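Local coordinates for protein N-acetylneuraminate lyase (Fusobacterium nucleatum subsp. nucleatum ATCC 25586, PDB 5ZKA) that is a lyase of the dihydrodipicolinate synthetase family, built as a TIM barrel of parallel strands with helices packed around it, at residues A24-Y29 with S61-N65; D54-G60 with V88-Q93; T70-K74 with E101-L105. All blocks are in the same frame, centred on the assembly; numbering follows the deposited sequence.

Contact 1: residues A24-Y29 with S61-N65; sequences ALMVPY and STGEN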
ATOM      1  N   ALA A  24      18.006  -9.587  -4.908  1.00 23.15           N
ATOM      2  CA  ALA A  24      17.595 -10.817  -5.576  1.00 21.40           C
ATOM      3  C   ALA A  24      18.548 -11.000  -6.737  1.00 27.43           C
ATOM      4  O   ALA A  24      18.463 -10.297  -7.751  1.00 26.53           O
ATOM      5  CB  ALA A  24      16.141 -10.742  -6.034  1.00 26.35           C
ATOM      6  N   LEU A  25      19.495 -11.911  -6.551  1.00 29.28           N
ATOM      7  CA  LEU A  25      20.654 -12.005  -7.417  1.00 31.34           C
ATOM      8  C   LEU A  25      20.258 -12.344  -8.848  1.00 34.05           C
ATOM      9  O   LEU A  25      19.588 -13.347  -9.103  1.00 32.27           O
ATOM     10  CB  LEU A  25      21.606 -13.058  -6.856  1.00 27.47           C
ATOM     11  CG  LEU A  25      22.936 -13.215  -7.584  1.00 28.98           C
ATOM     12  CD1 LEU A  25      23.760 -11.945  -7.399  1.00 32.16           C
ATOM     13  CD2 LEU A  25      23.680 -14.434  -7.052  1.00 33.32           C
ATOM     14  N   MET A  26      20.686 -11.509  -9.787  1.00 30.36           N
ATOM     15  CA  MET A  26      20.502 -11.825 -11.195  1.00 28.41           C
ATOM     16  C   MET A  26      21.599 -12.761 -11.678  1.00 35.82           C
ATOM     17  O   MET A  26      22.718 -12.773 -11.151  1.00 34.58           O
ATOM     18  CB  MET A  26      20.510 -10.554 -12.033  1.00 30.29           C
ATOM     19  CG  MET A  26      19.460  -9.566 -11.576  1.00 38.37           C
ATOM     20  SD  MET A  26      18.670  -8.734 -12.950  1.00 47.14           S
ATOM     21  CE  MET A  26      17.893 -10.081 -13.830  1.00 50.73           C
ATOM     22  N   VAL A  27      21.276 -13.540 -12.703  1.00 28.48           N
ATOM     23  CA  VAL A  27      22.160 -14.577 -13.219  1.00 29.83           C
ATOM     24  C   VAL A  27      22.396 -14.305 -14.694  1.00 27.53           C
ATOM     25  O   VAL A  27      21.433 -14.105 -15.438  1.00 29.69           O
ATOM     26  CB  VAL A  27      21.585 -15.991 -13.022  1.00 29.30           C
ATOM     27  CG1 VAL A  27      22.527 -17.033 -13.651  1.00 28.70           C
ATOM     28  CG2 VAL A  27      21.390 -16.260 -11.542  1.00 35.07           C
ATOM     29  N   PRO A  28      23.653 -14.259 -15.156  1.00 31.45           N
ATOM     30  CA  PRO A  28      23.902 -14.071 -16.585  1.00 33.82           C
ATOM     31  C   PRO A  28      23.937 -15.399 -17.317  1.00 32.95           C
ATOM     32  O   PRO A  28      24.631 -16.342 -16.911  1.00 32.17           O
ATOM     33  CB  PRO A  28      25.263 -13.361 -16.614  1.00 34.88           C
ATOM     34  CG  PRO A  28      25.963 -13.855 -15.395  1.00 36.63           C
ATOM     35  CD  PRO A  28      24.887 -14.161 -14.358  1.00 33.61           C
ATOM     36  N   TYR A  29      23.178 -15.477 -18.402  1.00 30.87           N
ATOM     37  CA  TYR A  29      23.064 -16.683 -19.203  1.00 29.74           C
ATOM     38  C   TYR A  29      23.682 -16.442 -20.570  1.00 30.93           C
ATOM     39  O   TYR A  29      23.667 -15.322 -21.083  1.00 35.46           O
ATOM     40  CB  TYR A  29      21.594 -17.112 -19.350  1.00 30.93           C
ATOM     41  CG  TYR A  29      20.947 -17.429 -18.024  1.00 28.90           C
ATOM     42  CD1 TYR A  29      21.137 -18.671 -17.414  1.00 28.32           C
ATOM     43  CD2 TYR A  29      20.164 -16.484 -17.365  1.00 31.37           C
ATOM     44  CE1 TYR A  29      20.558 -18.965 -16.176  1.00 28.02           C
ATOM     45  CE2 TYR A  29      19.572 -16.766 -16.131  1.00 30.11           C
ATOM     46  CZ  TYR A  29      19.773 -18.008 -15.544  1.00 31.42           C
ATOM     47  OH  TYR A  29      19.195 -18.277 -14.324  1.00 34.11           O
ATOM     48  N   SER A  61      12.732 -15.347  -8.269  1.00 30.42           N
ATOM     49  CA  SER A  61      12.156 -15.029  -9.572  1.00 30.50           C
ATOM     50  C   SER A  61      13.123 -14.204 -10.416  1.00 31.86           C
ATOM     51  O   SER A  61      13.266 -14.440 -11.623  1.00 36.23           O
ATOM     52  CB  SER A  61      10.838 -14.272  -9.391  1.00 33.68           C
ATOM     53  OG  SER A  61      10.000 -14.934  -8.455  1.00 37.31           O
ATOM     54  N   THR A  62      13.811 -13.250  -9.782  1.00 32.10           N
ATOM     55  CA  THR A  62      14.703 -12.329 -10.480  1.00 33.67           C
ATOM     56  C   THR A  62      15.880 -13.047 -11.117  1.00 33.83           C
ATOM     57  O   THR A  62      16.404 -12.593 -12.144  1.00 33.84           O
ATOM     58  CB  THR A  62      15.207 -11.276  -9.496  1.00 36.45           C
ATOM     59  OG1 THR A  62      14.086 -10.578  -8.932  1.00 35.05           O
ATOM     60  CG2 THR A  62      16.147 -10.290 -10.184  1.00 39.73           C
ATOM     61  N   GLY A  63      16.319 -14.152 -10.527  1.00 37.02           N
ATOM     62  CA  GLY A  63      17.388 -14.918 -11.131  1.00 30.98           C
ATOM     63  C   GLY A  63      16.948 -15.813 -12.262  1.00 33.12           C
ATOM     64  O   GLY A  63      17.735 -16.641 -12.725  1.00 31.83           O
ATOM     65  N   GLU A  64      15.699 -15.671 -12.713  1.00 27.02           N
ATOM     66  CA  GLU A  64      15.126 -16.500 -13.772  1.00 29.43           C
ATOM     67  C   GLU A  64      15.084 -17.974 -13.360  1.00 30.71           C
ATOM     68  O   GLU A  64      15.106 -18.885 -14.197  1.00 26.79           O
ATOM     69  CB  GLU A  64      15.866 -16.280 -15.095  1.00 30.74           C
ATOM     70  CG  GLU A  64      15.726 -14.797 -15.556  1.00 34.05           C
ATOM     71  CD  GLU A  64      16.683 -14.411 -16.667  1.00 43.82           C
ATOM     72  OE1 GLU A  64      16.604 -15.000 -17.769  1.00 47.48           O
ATOM     73  OE2 GLU A  64      17.530 -13.523 -16.426  1.00 48.76           O
ATOM     74  N   ASN A  65      14.971 -18.189 -12.049  1.00 32.66           N
ATOM     75  CA  ASN A  65      15.035 -19.530 -11.469  1.00 30.76           C
ATOM     76  C   ASN A  65      14.032 -20.496 -12.100  1.00 30.07           C
ATOM     77  O   ASN A  65      14.363 -21.658 -12.383  1.00 29.59           O
ATOM     78  CB  ASN A  65      14.791 -19.416  -9.964  1.00 27.05           C
ATOM     79  CG  ASN A  65      14.662 -20.763  -9.294  1.00 31.21           C
ATOM     80  OD1 ASN A  65      13.550 -21.222  -8.977  1.00 41.52           O
ATOM     81  ND2 ASN A  65      15.798 -21.397  -9.040  1.00 26.10           N
TER
HETATM   82  O   HOH W   1      18.558 -13.151 -13.713  1.00 33.36           O

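Contact 2: residues D54-G60 with V88-Q93; sequences DGLYVGG and VNLIAQ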
ATOM      1  N   ASP A  54      23.364  -6.078   2.356  1.00 32.82           N
ATOM      2  CA  ASP A  54      23.485  -6.909   3.545  1.00 34.33           C
ATOM      3  C   ASP A  54      23.343  -8.395   3.240  1.00 35.16           C
ATOM      4  O   ASP A  54      23.770  -9.218   4.053  1.00 34.38           O
ATOM      5  CB  ASP A  54      22.424  -6.498   4.574  1.00 34.65           C
ATOM      6  CG  ASP A  54      22.490  -5.018   4.908  1.00 35.84           C
ATOM      7  OD1 ASP A  54      23.546  -4.587   5.405  1.00 37.39           O
ATOM      8  OD2 ASP A  54      21.502  -4.288   4.664  1.00 31.57           O
ATOM      9  N   GLY A  55      22.760  -8.757   2.102  1.00 29.29           N
ATOM     10  CA  GLY A  55      22.541 -10.163   1.812  1.00 33.16           C
ATOM     11  C   GLY A  55      22.257 -10.373   0.344  1.00 32.89           C
ATOM     12  O   GLY A  55      22.033  -9.422  -0.412  1.00 32.17           O
ATOM     13  N   LEU A  56      22.296 -11.646  -0.057  1.00 26.73           N
ATOM     14  CA  LEU A  56      21.908 -12.059  -1.400  1.00 26.18           C
ATOM     15  C   LEU A  56      20.793 -13.088  -1.292  1.00 30.01           C
ATOM     16  O   LEU A  56      20.879 -14.015  -0.481  1.00 29.05           O
ATOM     17  CB  LEU A  56      23.093 -12.645  -2.177  1.00 29.70           C
ATOM     18  CG  LEU A  56      24.229 -11.670  -2.502  1.00 34.40           C
ATOM     19  CD1 LEU A  56      25.391 -12.400  -3.160  1.00 34.73           C
ATOM     20  CD2 LEU A  56      23.732 -10.537  -3.395  1.00 32.07           C
ATOM     21  N   TYR A  57      19.745 -12.900  -2.093  1.00 25.39           N
ATOM     22  CA  TYR A  57      18.644 -13.843  -2.227  1.00 26.16           C
ATOM     23  C   TYR A  57      18.859 -14.610  -3.525  1.00 27.67           C
ATOM     24  O   TYR A  57      18.698 -14.053  -4.614  1.00 28.37           O
ATOM     25  CB  TYR A  57      17.319 -13.086  -2.229  1.00 23.01           C
ATOM     26  CG  TYR A  57      16.089 -13.931  -2.140  1.00 26.72           C
ATOM     27  CD1 TYR A  57      15.613 -14.372  -0.913  1.00 25.36           C
ATOM     28  CD2 TYR A  57      15.361 -14.239  -3.283  1.00 27.30           C
ATOM     29  CE1 TYR A  57      14.443 -15.125  -0.830  1.00 26.38           C
ATOM     30  CE2 TYR A  57      14.202 -14.987  -3.206  1.00 24.74           C
ATOM     31  CZ  TYR A  57      13.752 -15.426  -1.980  1.00 29.85           C
ATOM     32  OH  TYR A  57      12.590 -16.162  -1.913  1.00 29.68           O
ATOM     33  N   VAL A  58      19.271 -15.871  -3.412  1.00 26.39           N
ATOM     34  CA  VAL A  58      19.745 -16.643  -4.555  1.00 26.59           C
ATOM     35  C   VAL A  58      18.651 -17.606  -4.989  1.00 29.43           C
ATOM     36  O   VAL A  58      18.067 -18.310  -4.156  1.00 26.43           O
ATOM     37  CB  VAL A  58      21.040 -17.397  -4.217  1.00 26.38           C
ATOM     38  CG1 VAL A  58      21.575 -18.101  -5.457  1.00 28.66           C
ATOM     39  CG2 VAL A  58      22.092 -16.422  -3.653  1.00 32.63           C
ATOM     40  N   GLY A  59      18.369 -17.633  -6.289  1.00 27.20           N
ATOM     41  CA  GLY A  59      17.399 -18.559  -6.835  1.00 30.14           C
ATOM     42  C   GLY A  59      15.976 -18.057  -6.845  1.00 34.88           C
ATOM     43  O   GLY A  59      15.053 -18.871  -6.943  1.00 29.84           O
ATOM     44  N   GLY A  60      15.764 -16.742  -6.733  1.00 28.19           N
ATOM     45  CA  GLY A  60      14.427 -16.187  -6.768  1.00 30.55           C
ATOM     46  C   GLY A  60      13.918 -15.967  -8.184  1.00 34.09           C
ATOM     47  O   GLY A  60      14.554 -16.327  -9.179  1.00 27.65           O
ATOM     48  N   VAL A  88      28.285 -11.752   3.375  1.00 35.28           N
ATOM     49  CA  VAL A  88      26.923 -11.245   3.469  1.00 32.45           C
ATOM     50  C   VAL A  88      26.005 -12.405   3.836  1.00 35.57           C
ATOM     51  O   VAL A  88      26.387 -13.577   3.771  1.00 33.47           O
ATOM     52  CB  VAL A  88      26.459 -10.584   2.155  1.00 34.70           C
ATOM     53  CG1 VAL A  88      27.326  -9.356   1.833  1.00 38.77           C
ATOM     54  CG2 VAL A  88      26.539 -11.593   1.015  1.00 38.07           C
ATOM     55  N   ASN A  89      24.782 -12.066   4.237  1.00 33.46           N
ATOM     56  CA  ASN A  89      23.774 -13.101   4.443  1.00 34.11           C
ATOM     57  C   ASN A  89      23.402 -13.737   3.111  1.00 36.51           C
ATOM     58  O   ASN A  89      23.394 -13.083   2.065  1.00 35.69           O
ATOM     59  CB  ASN A  89      22.509 -12.528   5.078  1.00 37.97           C
ATOM     60  CG  ASN A  89      22.698 -12.138   6.529  1.00 41.43           C
ATOM     61  OD1 ASN A  89      23.061 -12.962   7.366  1.00 45.47           O
ATOM     62  ND2 ASN A  89      22.448 -10.865   6.834  1.00 40.11           N
ATOM     63  N   LEU A  90      23.053 -15.022   3.156  1.00 31.62           N
ATOM     64  CA  LEU A  90      22.584 -15.727   1.973  1.00 31.70           C
ATOM     65  C   LEU A  90      21.288 -16.450   2.290  1.00 30.44           C
ATOM     66  O   LEU A  90      21.209 -17.163   3.295  1.00 34.25           O
ATOM     67  CB  LEU A  90      23.616 -16.742   1.490  1.00 27.18           C
ATOM     68  CG  LEU A  90      24.958 -16.214   0.997  1.00 31.59           C
ATOM     69  CD1 LEU A  90      25.843 -17.388   0.678  1.00 30.84           C
ATOM     70  CD2 LEU A  90      24.756 -15.367  -0.229  1.00 31.48           C
ATOM     71  N   ILE A  91      20.293 -16.288   1.419  1.00 28.48           N
ATOM     72  CA  ILE A  91      19.054 -17.060   1.451  1.00 26.43           C
ATOM     73  C   ILE A  91      18.949 -17.816   0.134  1.00 32.12           C
ATOM     74  O   ILE A  91      19.174 -17.235  -0.936  1.00 31.29           O
ATOM     75  CB  ILE A  91      17.815 -16.165   1.653  1.00 25.62           C
ATOM     76  CG1 ILE A  91      17.886 -15.391   2.974  1.00 24.88           C
ATOM     77  CG2 ILE A  91      16.503 -17.012   1.586  1.00 25.07           C
ATOM     78  CD1 ILE A  91      16.865 -14.222   3.037  1.00 27.66           C
ATOM     79  N   ALA A  92      18.605 -19.102   0.204  1.00 25.41           N
ATOM     80  CA  ALA A  92      18.459 -19.922  -0.989  1.00 24.30           C
ATOM     81  C   ALA A  92      16.982 -20.212  -1.208  1.00 25.81           C
ATOM     82  O   ALA A  92      16.349 -20.875  -0.379  1.00 26.41           O
ATOM     83  CB  ALA A  92      19.252 -21.229  -0.854  1.00 25.32           C
ATOM     84  N   GLN A  93      16.434 -19.714  -2.316  1.00 24.35           N
ATOM     85  CA  GLN A  93      15.054 -20.008  -2.695  1.00 23.25           C
ATOM     86  C   GLN A  93      15.014 -21.360  -3.402  1.00 28.99           C
ATOM     87  O   GLN A  93      15.619 -21.519  -4.468  1.00 29.85           O
ATOM     88  CB  GLN A  93      14.514 -18.898  -3.596  1.00 27.15           C
ATOM     89  CG  GLN A  93      12.982 -18.798  -3.647  1.00 30.42           C
ATOM     90  CD  GLN A  93      12.356 -19.903  -4.458  1.00 29.85           C
ATOM     91  OE1 GLN A  93      11.336 -20.467  -4.078  1.00 29.16           O
ATOM     92  NE2 GLN A  93      12.969 -20.224  -5.584  1.00 29.11           N
TER

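Contact 3: residues T70-K74 with E101-L105; sequences TEEKK and EAVEL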
ATOM      1  N   THR A  70      16.949 -28.106 -12.879  1.00 30.46           N
ATOM      2  CA  THR A  70      17.388 -28.408 -11.521  1.00 31.12           C
ATOM      3  C   THR A  70      18.909 -28.369 -11.410  1.00 32.35           C
ATOM      4  O   THR A  70      19.454 -27.797 -10.461  1.00 31.69           O
ATOM      5  CB  THR A  70      16.855 -29.778 -11.094  1.00 35.66           C
ATOM      6  OG1 THR A  70      15.423 -29.795 -11.223  1.00 31.28           O
ATOM      7  CG2 THR A  70      17.227 -30.060  -9.652  1.00 35.34           C
ATOM      8  N   GLU A  71      19.611 -28.963 -12.377  1.00 32.75           N
ATOM      9  CA  GLU A  71      21.074 -28.949 -12.321  1.00 31.26           C
ATOM     10  C   GLU A  71      21.610 -27.536 -12.473  1.00 37.96           C
ATOM     11  O   GLU A  71      22.596 -27.167 -11.826  1.00 35.73           O
ATOM     12  CB  GLU A  71      21.662 -29.861 -13.399  1.00 48.05           C
ATOM     13  CG  GLU A  71      21.502 -31.351 -13.101  1.00 60.71           C
ATOM     14  CD  GLU A  71      21.949 -31.734 -11.692  1.00 65.96           C
ATOM     15  OE1 GLU A  71      23.167 -31.913 -11.481  1.00 66.64           O
ATOM     16  OE2 GLU A  71      21.079 -31.867 -10.798  1.00 64.70           O
ATOM     17  N   GLU A  72      20.967 -26.729 -13.311  1.00 37.27           N
ATOM     18  CA  GLU A  72      21.393 -25.348 -13.465  1.00 33.48           C
ATOM     19  C   GLU A  72      21.156 -24.558 -12.183  1.00 34.31           C
ATOM     20  O   GLU A  72      21.997 -23.737 -11.794  1.00 33.12           O
ATOM     21  CB  GLU A  72      20.679 -24.729 -14.669  1.00 29.55           C
ATOM     22  CG  GLU A  72      21.310 -25.182 -15.985  1.00 34.33           C
ATOM     23  CD  GLU A  72      20.489 -24.862 -17.225  1.00 40.91           C
ATOM     24  OE1 GLU A  72      19.255 -24.696 -17.118  1.00 37.78           O
ATOM     25  OE2 GLU A  72      21.095 -24.773 -18.320  1.00 46.81           O
ATOM     26  N   LYS A  73      20.034 -24.816 -11.493  1.00 29.96           N
ATOM     27  CA  LYS A  73      19.819 -24.184 -10.193  1.00 28.17           C
ATOM     28  C   LYS A  73      20.938 -24.540  -9.222  1.00 34.40           C
ATOM     29  O   LYS A  73      21.452 -23.671  -8.504  1.00 30.14           O
ATOM     30  CB  LYS A  73      18.472 -24.599  -9.604  1.00 28.21           C
ATOM     31  CG  LYS A  73      17.261 -24.059 -10.349  1.00 29.02           C
ATOM     32  CD  LYS A  73      16.002 -24.844  -9.928  1.00 27.60           C
ATOM     33  CE  LYS A  73      14.779 -24.468 -10.754  1.00 34.31           C
ATOM     34  NZ  LYS A  73      13.530 -25.116 -10.198  1.00 29.46           N
ATOM     35  N   LYS A  74      21.326 -25.819  -9.184  1.00 36.37           N
ATOM     36  CA  LYS A  74      22.383 -26.246  -8.271  1.00 36.14           C
ATOM     37  C   LYS A  74      23.696 -25.521  -8.559  1.00 33.90           C
ATOM     38  O   LYS A  74      24.411 -25.116  -7.632  1.00 35.28           O
ATOM     39  CB  LYS A  74      22.568 -27.763  -8.365  1.00 30.67           C
ATOM     40  CG  LYS A  74      21.385 -28.581  -7.847  1.00 43.71           C
ATOM     41  CD  LYS A  74      21.631 -30.087  -8.051  1.00 44.70           C
ATOM     42  CE  LYS A  74      20.564 -30.937  -7.386  1.00 45.80           C
ATOM     43  NZ  LYS A  74      20.810 -32.396  -7.626  1.00 45.07           N
ATOM     44  N   GLU A 101      11.525 -31.891  -5.867  1.00 32.59           N
ATOM     45  CA  GLU A 101      12.634 -31.031  -6.275  1.00 33.34           C
ATOM     46  C   GLU A 101      12.993 -30.046  -5.170  1.00 33.81           C
ATOM     47  O   GLU A 101      14.177 -29.789  -4.917  1.00 35.17           O
ATOM     48  CB  GLU A 101      12.285 -30.269  -7.559  1.00 32.15           C
ATOM     49  CG  GLU A 101      13.449 -29.408  -8.089  1.00 33.36           C
ATOM     50  CD  GLU A 101      13.031 -28.409  -9.159  1.00 37.69           C
ATOM     51  OE1 GLU A 101      11.818 -28.114  -9.271  1.00 36.06           O
ATOM     52  OE2 GLU A 101      13.927 -27.916  -9.886  1.00 41.27           O
ATOM     53  N   ALA A 102      11.977 -29.485  -4.508  1.00 31.54           N
ATOM     54  CA  ALA A 102      12.212 -28.499  -3.459  1.00 30.68           C
ATOM     55  C   ALA A 102      13.018 -29.100  -2.313  1.00 33.34           C
ATOM     56  O   ALA A 102      13.932 -28.459  -1.778  1.00 31.03           O
ATOM     57  CB  ALA A 102      10.872 -27.947  -2.957  1.00 29.14           C
ATOM     58  N   VAL A 103      12.703 -30.337  -1.930  1.00 28.82           N
ATOM     59  CA  VAL A 103      13.453 -30.999  -0.866  1.00 28.54           C
ATOM     60  C   VAL A 103      14.869 -31.326  -1.330  1.00 33.51           C
ATOM     61  O   VAL A 103      15.840 -31.131  -0.588  1.00 37.04           O
ATOM     62  CB  VAL A 103      12.704 -32.260  -0.398  1.00 32.12           C
ATOM     63  CG1 VAL A 103      13.622 -33.144   0.445  1.00 34.20           C
ATOM     64  CG2 VAL A 103      11.420 -31.880   0.371  1.00 32.32           C
ATOM     65  N   GLU A 104      15.006 -31.835  -2.557  1.00 29.71           N
ATOM     66  CA  GLU A 104      16.325 -32.136  -3.104  1.00 31.56           C
ATOM     67  C   GLU A 104      17.213 -30.897  -3.118  1.00 32.66           C
ATOM     68  O   GLU A 104      18.375 -30.939  -2.686  1.00 32.82           O
ATOM     69  CB  GLU A 104      16.176 -32.701  -4.515  1.00 37.25           C
ATOM     70  CG  GLU A 104      17.497 -32.991  -5.211  1.00 42.43           C
ATOM     71  CD  GLU A 104      17.307 -33.482  -6.633  1.00 53.25           C
ATOM     72  OE1 GLU A 104      16.244 -34.071  -6.922  1.00 62.64           O
ATOM     73  OE2 GLU A 104      18.220 -33.285  -7.463  1.00 59.43           O
ATOM     74  N   LEU A 105      16.691 -29.787  -3.636  1.00 28.74           N
ATOM     75  CA  LEU A 105      17.464 -28.546  -3.664  1.00 29.92           C
ATOM     76  C   LEU A 105      17.738 -28.031  -2.255  1.00 33.60           C
ATOM     77  O   LEU A 105      18.819 -27.494  -1.980  1.00 33.22           O
ATOM     78  CB  LEU A 105      16.721 -27.490  -4.478  1.00 32.90           C
ATOM     79  CG  LEU A 105      16.636 -27.661  -5.994  1.00 33.59           C
ATOM     80  CD1 LEU A 105      15.599 -26.669  -6.531  1.00 30.76           C
ATOM     81  CD2 LEU A 105      17.980 -27.402  -6.637  1.00 33.79           C
TER

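Contact 1: residues A24-Y29 with S61-N65
Two loops that leave the C-terminal ends of neighbouring barrel strands meet here, their backbones closest where Met26 CA lies 4.4 Å from Gly63 CA. Start at Ala24, the last residue of strand 20-24. Its methyl points at the other loop, with CB 3.6 Å from Thr62 OG1, and its carbonyl, hydrogen-bonded to Asn224, packs on the Thr62 methyl. Leu25 turns its side chain away, toward helix 37-49, but its O sits 3.4 Å from Gly63 CA; a beta carbon at Gly63 would be tight against that oxygen. Met26 bends along the other loop: CG rests 3.7 Å from Thr62 CG2 and CE 3.4 Å from Thr62 O, while Tyr265 and Ile268 pack on it from helix 264-274. At Val27 the backbone N donates to a water between the two loops (2.9 Å), which is placed to donate to Thr62 O (2.7 Å) or Glu64 OE2 (2.9 Å), though acceptors around it outnumber its protons. Tyr29 then reaches back and donates from OH to Gly63 O at 2.7 Å, the carbonyl lying at the ring edge. That carbonyl belongs to a beta turn closed by Glu64 N to Ser61 O (2.9 Å). The Glu64 carboxylate is held by Arg283 N and Lys269. Ser61 N and Thr62 OG1 hydrogen-bond the modified residue KPI at position 178, consistent with an active-site turn. The Tyr29 hydrogen bond, the water and packing on Thr62 together tie this turn to residues 24-29.

Contact 2: residues D54-G60 with V88-Q93
Gln93, Ile91 and Tyr57 bury the most surface between these adjacent parallel strands, whose axes run 4.6 Å apart at 13°. Gln93 ends the pairing twice over: its N donates to Val58 O (2.8 Å), and its side-chain NE2 donates to Gly59 O (2.8 Å), carrying the link past the strand end into the Gly59-Gly60 loop. Gly59 has a positive phi, and a beta carbon there would clash with Gln93 O. Ile91 sits at the middle of the ladder: its N donates to Leu56 O (3.0 Å) and its O accepts from Val58 N (2.8 Å); Leu56 N to Asn89 O and Asn89 N to Asp54 O complete it. On the same sheet face Tyr57 leans across, CE1 3.7 Å from Ile91 CG2 and OH 3.2 Å from Gln93 CG, its hydroxyl hydrogen-bonded to Ser118. Tyr150 of strand 147-150 touches Tyr57 and Gln93, as expected inside a closed barrel. Leu56, Val58 and Leu90 occupy the opposite face, where Val58 and Leu90 meet helix 70-84. The interior therefore combines apolar contact with satisfied polar groups, the exterior is aliphatic, and regular main-chain bonding sets the register.

Contact 3: residues T70-K74 with E101-L105
Long, mostly extended side chains bridge these two helices, whose short axes approach to 11.3 Å and run in the same general direction, at a crossing angle of -28°. Glu101 is extended through chi1 and chi2 (both t), which carries OE2 far enough to accept from Thr70 OG1 (2.7 Å) and from Lys73 NZ (2.8 Å, a salt bridge). Thr70 is in the m rotamer, with its hydroxyl directed at that carboxylate and its methyl CG2 4.1 Å from Leu105 CD2. Lys73 and Lys74 share one conformation, m at chi1 and t beyond, yet from successive positions on the helix they reach different acids. Lys74 NZ forms a salt bridge with Glu104 OE2 at 2.7 Å, Glu104 being extended like Glu101, and a second, its hydrogen bond weak, with Glu71 OE2 (3.2 Å) of its own helix, where the m, m turn of Glu71 folds the carboxylate back; the three form a network. Leu105 (m, t) fills the space between the charged arms: CD1 lies 3.9 Å from Lys73 CD and CD2 3.8 Å from Lys74 CG, so lysine methylenes and the Thr70 methyl supply the apolar packing. Lys74 also makes a cation-pi contact with Tyr108, one turn beyond Glu104. Helices 70-84 and 99-112 are consecutive helices of the barrel's outer layer, joined in sequence through strand 89-93; helix 129-143 packs against Ala102 and Val103, while Leu105 touches Val94 just past the strand end.

The three contacts lie in successive beta-alpha units of one TIM barrel. Along the chain, contacts 1 and 2 alternate their segments, as do 2 and 3, whereas contact 1 closes before contact 3 opens. Contact 2 joins strands 55-58 and 89-93 in the barrel wall; contact 1 lies about 11 Å away between centres, at the loops following strands 20-24 and 55-58, and touches it through Leu25 N to Tyr57 O, 3.0 Å. Contact 3, in the helical layer, has its centre about 15 Å from that of contact 1 and about 16 Å from that of contact 2. Asn65 meets Lys73, so the loop that binds KPI at position 178 borders on the start of helix 70-84.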